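Local coordinates for protein chitin deacetylase 1 (Bombyx mori, PDB 5ZNT) that removes the N-acetyl groups from N-acetylglucosamine units of chitin, giving chitosan and acetate, with a zinc ion as cofactor, at residues V143-P148 and Q164-D169; N156-M161 and R204-W209. All coordinates share one frame; numbering follows the deposited sequence.

Overall arrangement
Both contacts lie in the catalytic, polysaccharide deacetylase part of this carbohydrate esterase 4 protein, with centres about 9 Å apart. Contact 1 pairs strand 144-145 with strand 168-169 in parallel, the two outer arms of a beta-alpha-beta unit; contact 2 lays the connecting helix 154-163 against the loop that runs into strand 209-214. Their segments alternate along the chain: 143-148, 156-161, 164-169, 204-209. Strand 168-169 is the common element, bonded to strand 144-145 and, through D169 N to W209 O, to the start of strand 209-214; F166 N probably hydrogen-bonds M161 O. The side chain of V145 lies about 7 Å from that of H101, a zinc ligand, and that of M161 about 11 Å.

Contact 1 (V143-P148 and Q164-D169); sequences VGVRAP and QAFLYD
G144 lies against one face of the Y168 ring, its CA 3.5 Å from the ring centroid and displaced toward the rim, a CH-pi contact in a parallel strand pair. A side chain at G144 would run into that ring. On the opposite face of the sheet V145 CG2, carried there by its position anti to the carbonyl carbon, covers the centre of the F166 ring, 3.7 Å from the centroid. V143 CG2 meets L167 CB at 3.6 Å, the two side chains lying side by side and pointing the same way. The backbone holds these groups in register: L167 N donates to V143 O at 2.7 Å, in the carbonyl plane on a lone pair, Y168 N adds a weak bond to the same oxygen, and V145 N donates to Y168 O at 3.0 Å. Further out, Y168 OH bonds E97 and D169 OD1 bonds T171, while R128 makes a cation-pi contact with F166. R146, just past V145, forms a salt bridge with D45, and R146 O is hydrogen-bonded to ND1 of the zinc ligand H101. Backbone bonds and two CH-pi contacts thus hold the parallel pair of this beta-alpha-beta unit close to a zinc ligand.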
loop_
_atom_site.group_PDB
_atom_site.type_symbol
_atom_site.label_atom_id
_atom_site.label_comp_id
_atom_site.label_asym_id
_atom_site.label_seq_id
_atom_site.Cartn_x
_atom_site.Cartn_y
_atom_site.Cartn_z
ATOM N N VAL A 143 4.883 -6.723 -5.762
ATOM C CA VAL A 143 4.828 -5.966 -7.016
ATOM C C VAL A 143 4.615 -4.471 -6.793
ATOM O O VAL A 143 4.660 -3.687 -7.748
ATOM C CB VAL A 143 3.729 -6.517 -7.954
ATOM C CG1 VAL A 143 3.914 -8.015 -8.198
ATOM C CG2 VAL A 143 2.332 -6.227 -7.391
ATOM N N GLY A 144 4.356 -4.065 -5.549
ATOM C CA GLY A 144 4.097 -2.667 -5.247
ATOM C C GLY A 144 5.241 -1.963 -4.545
ATOM O O GLY A 144 6.077 -2.604 -3.894
ATOM N N VAL A 145 5.280 -0.636 -4.667
ATOM C CA VAL A 145 6.317 0.204 -4.085
ATOM C C VAL A 145 5.651 1.368 -3.378
ATOM O O VAL A 145 4.726 1.982 -3.928
ATOM C CB VAL A 145 7.280 0.744 -5.168
ATOM C CG1 VAL A 145 8.225 1.798 -4.559
ATOM C CG2 VAL A 145 8.099 -0.395 -5.782
ATOM N N ARG A 146 6.157 1.712 -2.188
ATOM C CA ARG A 146 5.862 2.997 -1.561
ATOM C C ARG A 146 7.161 3.555 -1.004
ATOM O O ARG A 146 7.844 2.878 -0.226
ATOM C CB ARG A 146 4.823 2.869 -0.446
ATOM C CG ARG A 146 4.564 4.186 0.314
ATOM C CD ARG A 146 3.340 4.033 1.241
ATOM N NE ARG A 146 2.064 4.010 0.514
ATOM C CZ ARG A 146 0.892 3.665 1.048
ATOM N NH1 ARG A 146 0.816 3.297 2.329
ATOM N NH2 ARG A 146 -0.210 3.700 0.299
ATOM N N ALA A 147 7.492 4.792 -1.385
ATOM C CA ALA A 147 8.755 5.406 -0.965
ATOM C C ALA A 147 8.672 5.916 0.471
ATOM O O ALA A 147 7.630 6.429 0.890
ATOM C CB ALA A 147 9.141 6.565 -1.893
ATOM N N PRO A 148 9.758 5.761 1.242
ATOM C CA PRO A 148 9.842 6.392 2.560
ATOM C C PRO A 148 9.516 7.879 2.500
ATOM O O PRO A 148 9.865 8.580 1.539
ATOM C CB PRO A 148 11.304 6.156 2.969
ATOM C CG PRO A 148 11.652 4.850 2.296
ATOM C CD PRO A 148 10.940 4.934 0.941
ATOM N N GLN A 164 12.262 -2.711 -13.651
ATOM C CA GLN A 164 12.252 -3.792 -12.667
ATOM C C GLN A 164 10.945 -4.566 -12.650
ATOM O O GLN A 164 10.794 -5.486 -11.837
ATOM C CB GLN A 164 12.542 -3.220 -11.271
ATOM C CG GLN A 164 13.982 -2.720 -11.116
ATOM C CD GLN A 164 14.984 -3.835 -11.384
ATOM O OE1 GLN A 164 14.778 -4.970 -10.974
ATOM N NE2 GLN A 164 16.065 -3.510 -12.081
ATOM N N ALA A 165 9.984 -4.197 -13.502
ATOM C CA ALA A 165 8.730 -4.932 -13.634
ATOM C C ALA A 165 7.920 -4.896 -12.339
ATOM O O ALA A 165 7.255 -5.865 -11.976
ATOM C CB ALA A 165 8.970 -6.373 -14.088
ATOM N N PHE A 166 7.965 -3.768 -11.639
ATOM C CA PHE A 166 7.001 -3.550 -10.572
ATOM C C PHE A 166 5.645 -3.227 -11.199
ATOM O O PHE A 166 5.568 -2.693 -12.309
ATOM C CB PHE A 166 7.457 -2.414 -9.649
ATOM C CG PHE A 166 8.511 -2.832 -8.633
ATOM C CD1 PHE A 166 8.161 -3.578 -7.509
ATOM C CD2 PHE A 166 9.847 -2.491 -8.813
ATOM C CE1 PHE A 166 9.124 -3.962 -6.585
ATOM C CE2 PHE A 166 10.816 -2.870 -7.881
ATOM C CZ PHE A 166 10.452 -3.612 -6.771
ATOM N N LEU A 167 4.567 -3.565 -10.488
ATOM C CA LEU A 167 3.238 -3.323 -11.044
ATOM C C LEU A 167 2.754 -1.913 -10.731
ATOM O O LEU A 167 2.241 -1.209 -11.609
ATOM C CB LEU A 167 2.248 -4.352 -10.507
ATOM C CG LEU A 167 0.792 -4.181 -10.948
ATOM C CD1 LEU A 167 0.681 -4.336 -12.480
ATOM C CD2 LEU A 167 -0.098 -5.177 -10.192
ATOM N N TYR A 168 2.902 -1.473 -9.488
ATOM C CA TYR A 168 2.319 -0.197 -9.134
ATOM C C TYR A 168 3.175 0.514 -8.116
ATOM O O TYR A 168 3.922 -0.103 -7.345
ATOM C CB TYR A 168 0.897 -0.343 -8.579
ATOM C CG TYR A 168 0.825 -1.031 -7.229
ATOM C CD1 TYR A 168 0.902 -0.299 -6.044
ATOM C CD2 TYR A 168 0.701 -2.412 -7.143
ATOM C CE1 TYR A 168 0.841 -0.931 -4.798
ATOM C CE2 TYR A 168 0.650 -3.055 -5.903
ATOM C CZ TYR A 168 0.709 -2.305 -4.743
ATOM O OH TYR A 168 0.671 -2.926 -3.520
ATOM N N ASP A 169 3.019 1.830 -8.108
ATOM C CA ASP A 169 3.495 2.699 -7.056
ATOM C C ASP A 169 2.309 3.209 -6.247
ATOM O O ASP A 169 1.206 3.386 -6.775
ATOM C CB ASP A 169 4.263 3.876 -7.651
ATOM C CG ASP A 169 4.614 4.899 -6.620
ATOM O OD1 ASP A 169 5.475 4.598 -5.769
ATOM O OD2 ASP A 169 4.018 5.993 -6.621
#

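Contact 2 (N156-M161 and R204-W209); sequences NQFTMM and RSHAVW
R204 reaches toward T159 without bonding it directly: NH2 stays 3.8 Å from T159 OG1. A water links them, donating to T159 OG1 at 2.9 Å and to N156 OD1, and accepting a weak bond from R204 NH2 in the plane of the guanidinium. T159 OG1 also bonds N155 O, one turn back in the helix. Two residues on, H206 turns the face of its ring to the helix. F158 CB sits over the ring centre, 3.5 Å from the centroid and 13° off the normal, a CH-pi contact, while the F158 ring itself lies oblique to the imidazole, with planes at 40°. T159 OG1 lies at the edge of the H206 ring, near its plane, 3.4 Å from CE1. H206 NE2 is hydrogen-bonded to N155 OD1, which helps fix the rotation of the ring. An alanine here would probably leave F158 CB without its covering face and N155 OD1 without this donor. The helix is the crossover of a beta-alpha-beta unit in the deacetylase domain, and the loop pressed against it leads into strand 209-214 of the same mixed sheet. At A207 the chain makes an inverse gamma turn, and A207 N bonds E162. V208 then packs back onto the helix: its CB lies at the edge of the F158 ring, 4.1 Å from CD2, and its CG1 meets M161 CE at 3.8 Å. The M161 chain is bent at chi3 (62°), which places CE against that methyl.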
loop_
_atom_site.group_PDB
_atom_site.type_symbol
_atom_site.label_atom_id
_atom_site.label_comp_id
_atom_site.label_asym_id
_atom_site.label_seq_id
_atom_site.Cartn_x
_atom_site.Cartn_y
_atom_site.Cartn_z
ATOM N N ASN A 156 12.901 9.203 -12.369
ATOM C CA ASN A 156 13.855 8.150 -12.029
ATOM C C ASN A 156 13.170 6.993 -11.313
ATOM O O ASN A 156 13.403 5.828 -11.649
ATOM C CB ASN A 156 14.979 8.720 -11.169
ATOM C CG ASN A 156 15.963 9.546 -11.983
ATOM O OD1 ASN A 156 15.907 9.571 -13.217
ATOM N ND2 ASN A 156 16.858 10.224 -11.298
ATOM N N GLN A 157 12.332 7.297 -10.313
ATOM C CA GLN A 157 11.631 6.232 -9.594
ATOM C C GLN A 157 10.845 5.364 -10.558
ATOM O O GLN A 157 10.905 4.130 -10.503
ATOM C CB GLN A 157 10.701 6.815 -8.529
ATOM C CG GLN A 157 9.801 5.724 -7.870
ATOM C CD GLN A 157 8.822 6.277 -6.850
ATOM O OE1 GLN A 157 8.815 7.476 -6.574
ATOM N NE2 GLN A 157 7.980 5.395 -6.280
ATOM N N PHE A 158 10.125 6.001 -11.492
ATOM C CA PHE A 158 9.239 5.251 -12.365
ATOM C C PHE A 158 9.994 4.586 -13.500
ATOM O O PHE A 158 9.599 3.498 -13.928
ATOM C CB PHE A 158 8.116 6.176 -12.865
ATOM C CG PHE A 158 7.153 6.538 -11.782
ATOM C CD1 PHE A 158 7.480 7.497 -10.838
ATOM C CD2 PHE A 158 5.957 5.839 -11.641
ATOM C CE1 PHE A 158 6.623 7.797 -9.803
ATOM C CE2 PHE A 158 5.092 6.130 -10.604
ATOM C CZ PHE A 158 5.418 7.114 -9.693
ATOM N N THR A 159 11.091 5.193 -13.983
ATOM C CA THR A 159 11.970 4.464 -14.892
ATOM C C THR A 159 12.461 3.170 -14.239
ATOM O O THR A 159 12.400 2.092 -14.838
ATOM C CB THR A 159 13.155 5.344 -15.310
ATOM O OG1 THR A 159 12.669 6.533 -15.951
ATOM C CG2 THR A 159 14.074 4.578 -16.277
ATOM N N MET A 160 12.923 3.263 -12.991
ATOM C CA MET A 160 13.323 2.053 -12.275
ATOM C C MET A 160 12.178 1.049 -12.233
ATOM O O MET A 160 12.360 -0.134 -12.541
ATOM C CB MET A 160 13.784 2.405 -10.855
ATOM C CG MET A 160 14.192 1.182 -10.001
ATOM S SD MET A 160 12.790 0.318 -9.242
ATOM C CE MET A 160 12.239 1.499 -8.015
ATOM N N MET A 161 10.988 1.497 -11.845
ATOM C CA MET A 161 9.910 0.535 -11.619
ATOM C C MET A 161 9.528 -0.170 -12.905
ATOM O O MET A 161 9.198 -1.365 -12.893
ATOM C CB MET A 161 8.705 1.241 -10.999
ATOM C CG MET A 161 8.997 1.709 -9.575
ATOM S SD MET A 161 7.590 2.490 -8.794
ATOM C CE MET A 161 6.420 1.135 -8.783
ATOM N N ARG A 204 7.246 11.994 -17.770
ATOM C CA ARG A 204 7.209 11.207 -18.988
ATOM C C ARG A 204 6.247 10.028 -18.829
ATOM O O ARG A 204 5.666 9.803 -17.762
ATOM C CB ARG A 204 8.617 10.739 -19.359
ATOM C CG ARG A 204 9.613 11.878 -19.543
ATOM C CD ARG A 204 10.905 11.408 -20.209
ATOM N NE ARG A 204 11.624 10.453 -19.372
ATOM C CZ ARG A 204 12.502 10.794 -18.430
ATOM N NH1 ARG A 204 12.774 12.077 -18.204
ATOM N NH2 ARG A 204 13.103 9.850 -17.707
ATOM N N SER A 205 6.081 9.269 -19.910
ATOM C CA SER A 205 5.235 8.086 -19.908
ATOM C C SER A 205 5.970 6.924 -19.254
ATOM O O SER A 205 7.128 6.646 -19.584
ATOM C CB SER A 205 4.829 7.699 -21.333
ATOM O OG SER A 205 4.037 8.717 -21.908
ATOM N N HIS A 206 5.283 6.241 -18.342
ATOM C CA HIS A 206 5.836 5.090 -17.646
ATOM C C HIS A 206 4.747 4.037 -17.547
ATOM O O HIS A 206 3.605 4.358 -17.195
ATOM C CB HIS A 206 6.334 5.465 -16.245
ATOM C CG HIS A 206 7.379 6.538 -16.224
ATOM N ND1 HIS A 206 8.709 6.294 -16.502
ATOM C CD2 HIS A 206 7.299 7.852 -15.906
ATOM C CE1 HIS A 206 9.399 7.414 -16.373
ATOM N NE2 HIS A 206 8.567 8.373 -16.007
ATOM N N ALA A 207 5.099 2.789 -17.859
ATOM C CA ALA A 207 4.157 1.669 -17.824
ATOM C C ALA A 207 4.013 1.133 -16.398
ATOM O O ALA A 207 4.365 -0.007 -16.089
ATOM C CB ALA A 207 4.610 0.569 -18.775
ATOM N N VAL A 208 3.472 1.988 -15.528
ATOM C CA VAL A 208 3.358 1.721 -14.096
ATOM C C VAL A 208 2.002 2.221 -13.635
ATOM O O VAL A 208 1.573 3.314 -14.020
ATOM C CB VAL A 208 4.468 2.430 -13.282
ATOM C CG1 VAL A 208 4.343 2.088 -11.792
ATOM C CG2 VAL A 208 5.879 2.067 -13.819
ATOM N N TRP A 209 1.346 1.455 -12.774
ATOM C CA TRP A 209 0.116 1.919 -12.149
ATOM C C TRP A 209 0.442 2.820 -10.970
ATOM O O TRP A 209 1.439 2.621 -10.270
ATOM C CB TRP A 209 -0.724 0.738 -11.663
ATOM C CG TRP A 209 -1.384 -0.039 -12.739
ATOM C CD1 TRP A 209 -0.860 -1.091 -13.451
ATOM C CD2 TRP A 209 -2.715 0.156 -13.232
ATOM N NE1 TRP A 209 -1.790 -1.561 -14.351
ATOM C CE2 TRP A 209 -2.932 -0.809 -14.244
ATOM C CE3 TRP A 209 -3.742 1.054 -12.917
ATOM C CZ2 TRP A 209 -4.139 -0.907 -14.946
ATOM C CZ3 TRP A 209 -4.947 0.957 -13.613
ATOM C CH2 TRP A 209 -5.131 -0.022 -14.620
HETATM O O HOH W 1 14.529 8.648 -15.512
#